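PDB 2GK3: putative cytoplasmic protein from Salmonella typhimurium, which is of unknown function but forms hexamers and belongs to a family of putative glutamine amidotransferases, probably with a class I glutaminase-like fold. Local coordinates for residues E70-D73 with E74-Y78; S110-E113 with Y114-G118; G87-T90 with F91-N95. One frame throughout, in Å; residues are numbered along the deposited sequence.

Contact 1 of 3, residues E70-D73 with E74-Y78; sequences ESID and ELNRY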
loop_
_atom_site.group_PDB
_atom_site.type_symbol
_atom_site.label_atom_id
_atom_site.label_comp_id
_atom_site.label_asym_id
_atom_site.label_seq_id
_atom_site.Cartn_x
_atom_site.Cartn_y
_atom_site.Cartn_z
ATOM N N GLU E 70 8.385 11.150 28.876
ATOM C CA GLU E 70 8.178 12.599 28.984
ATOM C C GLU E 70 9.150 13.305 29.953
ATOM O O GLU E 70 9.417 14.500 29.812
ATOM C CB GLU E 70 6.731 12.907 29.386
ATOM C CG GLU E 70 5.711 12.557 28.321
ATOM C CD GLU E 70 4.349 13.177 28.574
ATOM O OE1 GLU E 70 4.226 14.013 29.487
ATOM O OE2 GLU E 70 3.395 12.837 27.846
ATOM N N SER E 71 9.668 12.567 30.930
ATOM C CA SER E 71 10.493 13.146 31.984
ATOM C C SER E 71 11.975 13.058 31.649
ATOM O O SER E 71 12.472 12.005 31.263
ATOM C CB SER E 71 10.206 12.457 33.332
ATOM O OG SER E 71 11.330 12.506 34.211
ATOM N N ILE E 72 12.681 14.170 31.823
ATOM C CA ILE E 72 14.132 14.174 31.665
ATOM C C ILE E 72 14.808 13.340 32.761
ATOM O O ILE E 72 15.833 12.706 32.510
ATOM C CB ILE E 72 14.723 15.629 31.527
ATOM C CG1 ILE E 72 16.206 15.590 31.132
ATOM C CG2 ILE E 72 14.498 16.486 32.785
ATOM C CD1 ILE E 72 16.431 15.283 29.690
ATOM N N ASP E 73 14.208 13.321 33.959
ATOM C CA ASP E 73 14.737 12.548 35.110
ATOM C C ASP E 73 14.805 11.068 34.758
ATOM O O ASP E 73 15.685 10.344 35.230
ATOM C CB ASP E 73 13.865 12.699 36.375
ATOM C CG ASP E 73 13.607 14.153 36.772
ATOM O OD1 ASP E 73 14.085 15.072 36.076
ATOM O OD2 ASP E 73 12.914 14.370 37.799
ATOM N N GLU E 74 13.852 10.652 33.926
ATOM C CA GLU E 74 13.707 9.283 33.474
ATOM C C GLU E 74 14.795 8.918 32.454
ATOM O O GLU E 74 15.277 7.774 32.428
ATOM C CB GLU E 74 12.299 9.111 32.887
ATOM C CG GLU E 74 11.839 7.670 32.680
ATOM C CD GLU E 74 10.336 7.566 32.346
ATOM O OE1 GLU E 74 9.551 8.507 32.688
ATOM O OE2 GLU E 74 9.949 6.535 31.729
ATOM N N LEU E 75 15.174 9.891 31.619
ATOM C CA LEU E 75 16.301 9.730 30.696
ATOM C C LEU E 75 17.634 9.769 31.437
ATOM O O LEU E 75 18.585 9.093 31.047
ATOM C CB LEU E 75 16.281 10.796 29.594
ATOM C CG LEU E 75 15.156 10.710 28.568
ATOM C CD1 LEU E 75 15.317 11.825 27.556
ATOM C CD2 LEU E 75 15.138 9.357 27.874
ATOM N N ASN E 76 17.680 10.548 32.516
ATOM C CA ASN E 76 18.913 10.778 33.269
ATOM C C ASN E 76 19.504 9.536 33.917
ATOM O O ASN E 76 20.670 9.540 34.313
ATOM C CB ASN E 76 18.720 11.893 34.310
ATOM C CG ASN E 76 18.748 13.293 33.690
ATOM O OD1 ASN E 76 19.157 13.461 32.543
ATOM N ND2 ASN E 76 18.299 14.297 34.446
ATOM N N ARG E 77 18.705 8.475 34.017
ATOM C CA ARG E 77 19.165 7.189 34.545
ATOM C C ARG E 77 20.181 6.502 33.624
ATOM O O ARG E 77 21.038 5.738 34.080
ATOM C CB ARG E 77 17.973 6.261 34.851
ATOM C CG ARG E 77 17.391 5.530 33.650
ATOM C CD ARG E 77 16.445 4.377 34.046
ATOM N NE ARG E 77 15.232 4.856 34.721
ATOM C CZ ARG E 77 14.084 5.157 34.108
ATOM N NH1 ARG E 77 13.960 5.024 32.784
ATOM N NH2 ARG E 77 13.048 5.588 34.831
ATOM N N TYR E 78 20.084 6.782 32.327
ATOM C CA TYR E 78 20.957 6.164 31.333
ATOM C C TYR E 78 22.302 6.867 31.220
ATOM O O TYR E 78 22.378 8.095 31.301
ATOM C CB TYR E 78 20.250 6.116 29.986
ATOM C CG TYR E 78 18.986 5.298 30.032
ATOM C CD1 TYR E 78 19.041 3.899 30.024
ATOM C CD2 TYR E 78 17.722 5.914 30.090
ATOM C CE1 TYR E 78 17.880 3.140 30.067
ATOM C CE2 TYR E 78 16.543 5.149 30.140
ATOM C CZ TYR E 78 16.641 3.772 30.132
ATOM O OH TYR E 78 15.507 2.995 30.164
#
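Ser71 OG accepts from Glu74 N at 3.1 Å, an N-cap bond bent to 142° at the hydrogen. With chi1 at 153°, roughly opposite the backbone N and beside the carbonyl carbon, OG faces the Glu74 amide. Ser71 O is a second, weak acceptor for Glu74 N and also takes a weak bond from Leu75 N. Glu74 CB rests on that carbonyl oxygen, 3.3 Å from Ser71 O. One residue on, Asn76 N donates to Ile72 O at 2.8 Å. The Asn76 amide carbon hangs beside the same oxygen, and its OD1 comes 3.9 Å from Ile72 CG1 as the two side chains cross obliquely. Ser71 thus caps the short, weakly bonded helical turn 72-75 on the protein surface, which gives way to a type I beta turn, Leu75 to Tyr78, closed by Tyr78 N to Leu75 O. Ile72 CD1 meets Leu75 CD1 at 4.2 Å, and both side chains pack on helix 107-116, Ile72 against Glu113 and Tyr114, Leu75 against Ser110 and Tyr114. Farther out, Glu70 is tied to Lys104 by a salt bridge, while Tyr78 OH bonds to Asp57.

Contact 2 of 3, residues S110-E113 with Y114-G118; sequences SIKE and YVKNG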
loop_
_atom_site.group_PDB
_atom_site.type_symbol
_atom_site.label_atom_id
_atom_site.label_comp_id
_atom_site.label_asym_id
_atom_site.label_seq_id
_atom_site.Cartn_x
_atom_site.Cartn_y
_atom_site.Cartn_z
ATOM N N SER E 110 14.391 16.688 24.718
ATOM C CA SER E 110 14.695 15.883 25.917
ATOM C C SER E 110 16.056 15.244 25.778
ATOM O O SER E 110 16.899 15.354 26.679
ATOM C CB SER E 110 13.639 14.793 26.136
ATOM O OG SER E 110 12.369 15.371 26.383
ATOM N N ILE E 111 16.270 14.597 24.631
ATOM C CA ILE E 111 17.557 13.959 24.326
ATOM C C ILE E 111 18.693 14.977 24.341
ATOM O O ILE E 111 19.756 14.708 24.901
ATOM C CB ILE E 111 17.513 13.138 23.006
ATOM C CG1 ILE E 111 16.600 11.919 23.200
ATOM C CG2 ILE E 111 18.923 12.716 22.581
ATOM C CD1 ILE E 111 16.186 11.198 21.907
ATOM N N LYS E 112 18.447 16.152 23.761
ATOM C CA LYS E 112 19.418 17.246 23.775
ATOM C C LYS E 112 19.811 17.660 25.210
ATOM O O LYS E 112 21.001 17.723 25.535
ATOM C CB LYS E 112 18.873 18.457 22.993
ATOM C CG LYS E 112 19.792 19.681 23.009
ATOM C CD LYS E 112 19.480 20.641 21.880
ATOM C CE LYS E 112 18.435 21.616 22.305
ATOM N NZ LYS E 112 18.056 22.544 21.229
ATOM N N GLU E 113 18.814 17.944 26.050
ATOM C CA GLU E 113 19.053 18.287 27.462
ATOM C C GLU E 113 19.772 17.186 28.259
ATOM O O GLU E 113 20.646 17.464 29.087
ATOM C CB GLU E 113 17.741 18.687 28.146
ATOM C CG GLU E 113 17.092 19.927 27.501
ATOM C CD GLU E 113 18.028 21.172 27.457
ATOM O OE1 GLU E 113 18.299 21.699 26.342
ATOM O OE2 GLU E 113 18.490 21.617 28.536
ATOM N N TYR E 114 19.413 15.938 27.982
ATOM C CA TYR E 114 20.073 14.798 28.568
ATOM C C TYR E 114 21.573 14.820 28.206
ATOM O O TYR E 114 22.430 14.595 29.073
ATOM C CB TYR E 114 19.361 13.516 28.115
ATOM C CG TYR E 114 20.219 12.273 28.121
ATOM C CD1 TYR E 114 20.236 11.413 29.223
ATOM C CD2 TYR E 114 21.020 11.952 27.014
ATOM C CE1 TYR E 114 21.041 10.260 29.222
ATOM C CE2 TYR E 114 21.829 10.813 27.004
ATOM C CZ TYR E 114 21.831 9.974 28.101
ATOM O OH TYR E 114 22.632 8.860 28.082
ATOM N N VAL E 115 21.896 15.120 26.939
ATOM C CA VAL E 115 23.308 15.271 26.549
ATOM C C VAL E 115 23.965 16.503 27.215
ATOM O O VAL E 115 25.054 16.382 27.777
ATOM C CB VAL E 115 23.563 15.222 24.994
ATOM C CG1 VAL E 115 25.072 15.196 24.691
ATOM C CG2 VAL E 115 22.921 13.990 24.355
ATOM N N LYS E 116 23.304 17.662 27.180
ATOM C CA LYS E 116 23.845 18.887 27.808
ATOM C C LYS E 116 24.295 18.625 29.231
ATOM O O LYS E 116 25.312 19.169 29.691
ATOM C CB LYS E 116 22.809 20.020 27.850
ATOM C CG LYS E 116 22.582 20.720 26.518
ATOM C CD LYS E 116 21.558 21.880 26.636
ATOM C CE LYS E 116 21.377 22.587 25.263
ATOM N NZ LYS E 116 20.274 23.606 25.256
ATOM N N ASN E 117 23.511 17.796 29.922
ATOM C CA ASN E 117 23.710 17.527 31.327
ATOM C C ASN E 117 24.545 16.286 31.614
ATOM O O ASN E 117 24.560 15.818 32.749
ATOM C CB ASN E 117 22.366 17.465 32.054
ATOM C CG ASN E 117 21.657 18.821 32.082
ATOM O OD1 ASN E 117 20.515 18.939 31.644
ATOM N ND2 ASN E 117 22.339 19.849 32.584
ATOM N N GLY E 118 25.246 15.766 30.604
ATOM C CA GLY E 118 26.248 14.731 30.846
ATOM C C GLY E 118 25.985 13.377 30.242
ATOM O O GLY E 118 26.860 12.497 30.260
#
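Lys116 N donates to Lys112 O at 2.8 Å, the straightest (168°) of four successive i to i+4 bonds that carry helix 107-116 into its C-terminal Schellman motif. The others are Tyr114 N to Ser110 O, Val115 N to Ile111 O and, more bent at 143°, Asn117 N to Glu113 O. The motif itself is closed by Gly118 N to Val115 O at 2.9 Å and by Gly119 N to Tyr114 O; Gly118, the C-prime residue, takes a positive phi.

Charge pairing lies along one flank of the helix. Lys116 NZ forms a salt bridge with Glu113 OE1 at 3.0 Å, on the syn side of the carboxylate. The extended lysine chain and the glutamate lie side by side, the latter bent at chi2 (-56°) so that its carboxylate also rests against Lys116 CD. Lys112 runs alongside Lys116 as well, with its CG 4.0 Å from Lys116 CE; its ammonium has its own salt bridge, to Glu109, which probably eases the nearness of two like charges.

Apolar groups crowd the carbonyl oxygen of Ile111. It sits at the edge of the Tyr114 ring, in the ring plane, while Tyr114 OH reaches away to bond with Gly120 O in strand 120-124. Ile111 packs on Leu144 and Val115 on Tyr215 of strand 207-215. On the same oxygen, Val115 CG2 closes to 3.3 Å from Ile111 O.

Contact 3 of 3, residues G87-T90 with F91-N95; sequences GSNT and FLLQN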
loop_
_atom_site.group_PDB
_atom_site.type_symbol
_atom_site.label_atom_id
_atom_site.label_comp_id
_atom_site.label_asym_id
_atom_site.label_seq_id
_atom_site.Cartn_x
_atom_site.Cartn_y
_atom_site.Cartn_z
ATOM N N GLY E 87 13.954 7.247 12.342
ATOM C CA GLY E 87 13.959 8.623 11.863
ATOM C C GLY E 87 13.502 9.664 12.884
ATOM O O GLY E 87 12.891 9.336 13.929
ATOM N N SER E 88 13.799 10.929 12.579
ATOM C CA SER E 88 13.419 12.039 13.469
ATOM C C SER E 88 11.901 12.189 13.640
ATOM O O SER E 88 11.429 12.562 14.715
ATOM C CB SER E 88 14.038 13.345 12.970
ATOM O OG SER E 88 13.592 13.653 11.672
ATOM N N ASN E 89 11.149 11.871 12.584
ATOM C CA ASN E 89 9.691 11.953 12.590
ATOM C C ASN E 89 9.102 11.093 13.698
ATOM O O ASN E 89 8.094 11.471 14.304
ATOM C CB ASN E 89 9.110 11.515 11.243
ATOM C CG ASN E 89 9.332 12.536 10.122
ATOM O OD1 ASN E 89 9.492 13.733 10.360
ATOM N ND2 ASN E 89 9.296 12.061 8.886
ATOM N N THR E 90 9.731 9.955 13.984
ATOM C CA THR E 90 9.203 9.048 15.012
ATOM C C THR E 90 9.227 9.707 16.390
ATOM O O THR E 90 8.232 9.640 17.117
ATOM C CB THR E 90 9.886 7.645 15.030
ATOM O OG1 THR E 90 9.662 7.006 13.772
ATOM C CG2 THR E 90 9.294 6.755 16.147
ATOM N N PHE E 91 10.343 10.363 16.716
ATOM C CA PHE E 91 10.486 11.129 17.955
ATOM C C PHE E 91 9.593 12.376 18.021
ATOM O O PHE E 91 8.972 12.644 19.037
ATOM C CB PHE E 91 11.924 11.554 18.121
ATOM C CG PHE E 91 12.861 10.429 18.416
ATOM C CD1 PHE E 91 13.703 9.937 17.424
ATOM C CD2 PHE E 91 12.927 9.873 19.695
ATOM C CE1 PHE E 91 14.593 8.904 17.679
ATOM C CE2 PHE E 91 13.825 8.822 19.960
ATOM C CZ PHE E 91 14.666 8.347 18.932
ATOM N N LEU E 92 9.543 13.131 16.931
ATOM C CA LEU E 92 8.811 14.381 16.864
ATOM C C LEU E 92 7.293 14.220 16.775
ATOM O O LEU E 92 6.554 15.067 17.296
ATOM C CB LEU E 92 9.314 15.219 15.679
ATOM C CG LEU E 92 10.681 15.890 15.889
ATOM C CD1 LEU E 92 11.366 16.302 14.587
ATOM C CD2 LEU E 92 10.555 17.080 16.851
ATOM N N LEU E 93 6.845 13.157 16.101
ATOM C CA LEU E 93 5.440 12.950 15.738
ATOM C C LEU E 93 4.886 11.679 16.371
ATOM O O LEU E 93 4.331 10.805 15.676
ATOM C CB LEU E 93 5.280 12.880 14.208
ATOM C CG LEU E 93 5.836 14.048 13.390
ATOM C CD1 LEU E 93 5.712 13.781 11.898
ATOM C CD2 LEU E 93 5.115 15.340 13.789
ATOM N N GLN E 94 5.054 11.579 17.691
ATOM C CA GLN E 94 4.427 10.529 18.484
ATOM C C GLN E 94 2.895 10.565 18.298
ATOM O O GLN E 94 2.314 11.587 17.909
ATOM C CB GLN E 94 4.804 10.672 19.956
ATOM C CG GLN E 94 6.296 10.520 20.245
ATOM C CD GLN E 94 6.701 11.043 21.640
ATOM O OE1 GLN E 94 5.982 10.845 22.626
ATOM N NE2 GLN E 94 7.852 11.696 21.722
ATOM N N ASN E 95 2.266 9.426 18.535
ATOM C CA ASN E 95 0.840 9.216 18.319
ATOM C C ASN E 95 -0.100 10.260 18.955
ATOM O O ASN E 95 -1.070 10.683 18.324
ATOM C CB ASN E 95 0.483 7.789 18.761
ATOM C CG ASN E 95 0.970 6.756 17.788
ATOM O OD1 ASN E 95 1.629 7.086 16.794
ATOM N ND2 ASN E 95 0.635 5.499 18.040
HETATM O O HOH W 1 5.998 8.559 15.841
#
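Leu92 N donates to Ser88 O at 3.0 Å, and Leu93 N to Asn89 O at 2.8 Å. These bonds build the short helix 88-92, and Thr90 N to Gly87 O closes a tighter turn at its start. Leu93 then leaves helical angles, and Gln94 has non-helical angles and holds the N-cap position of helix 95-98. A water spans this kink, donating to both Thr90 O and Leu93 O at 2.8 Å each.

The extended Gln94 side chain reaches back beside the helix end, and NE2 donates to Phe91 O at 3.1 Å, in the carbonyl plane and close to its own amide plane. Asn89 and Leu93 lie side by side, with Leu93 CD1 4.1 Å from Asn89 OD1. Leu93 CB presses on the carbonyl below, 3.1 Å from Asn89 O. The Phe91 ring, its CG anti to the carbonyl carbon (chi1 -69°), is directed back along the helix, so that CD1 comes 3.6 Å from Gly87 O while Ser88 O lies at the ring edge.

The polar ends of Asn89 and Thr90 bond to other subunits of the hexamer. Asn89 ND2 bonds to Asp31 and Thr90 OG1 to the Tyr30 backbone N of one neighbouring subunit, and Asn89 OD1 to Arg158 of another. Within its own chain, Ser88 OG is held by Ala137 O, Phe91 packs on Val64 of helix 61-67 and on Leu108 and Ile111 of helix 107-116, and Leu92 also rests on Leu108.

Helix 107-116 joins the three contacts. Contacts 1 and 2, with centres about 9 Å apart, pack directly: Ile72 CD1 lies 3.5 Å from Tyr114 N, and Leu75 O lies 3.3 Å from Tyr114 CE1. Contact 3 meets the same helix at Ile111, Phe91 CE2 lying 3.9 Å from Ile111 CD1, and its centre is about 18 Å from each of the other two. Contacts 1 and 3 do not touch, their nearest atoms being about 6 Å apart. No other chain of the hexamer touches contacts 1 and 2, whereas contact 3 is buried by its own chain and by residues of neighbouring subunits.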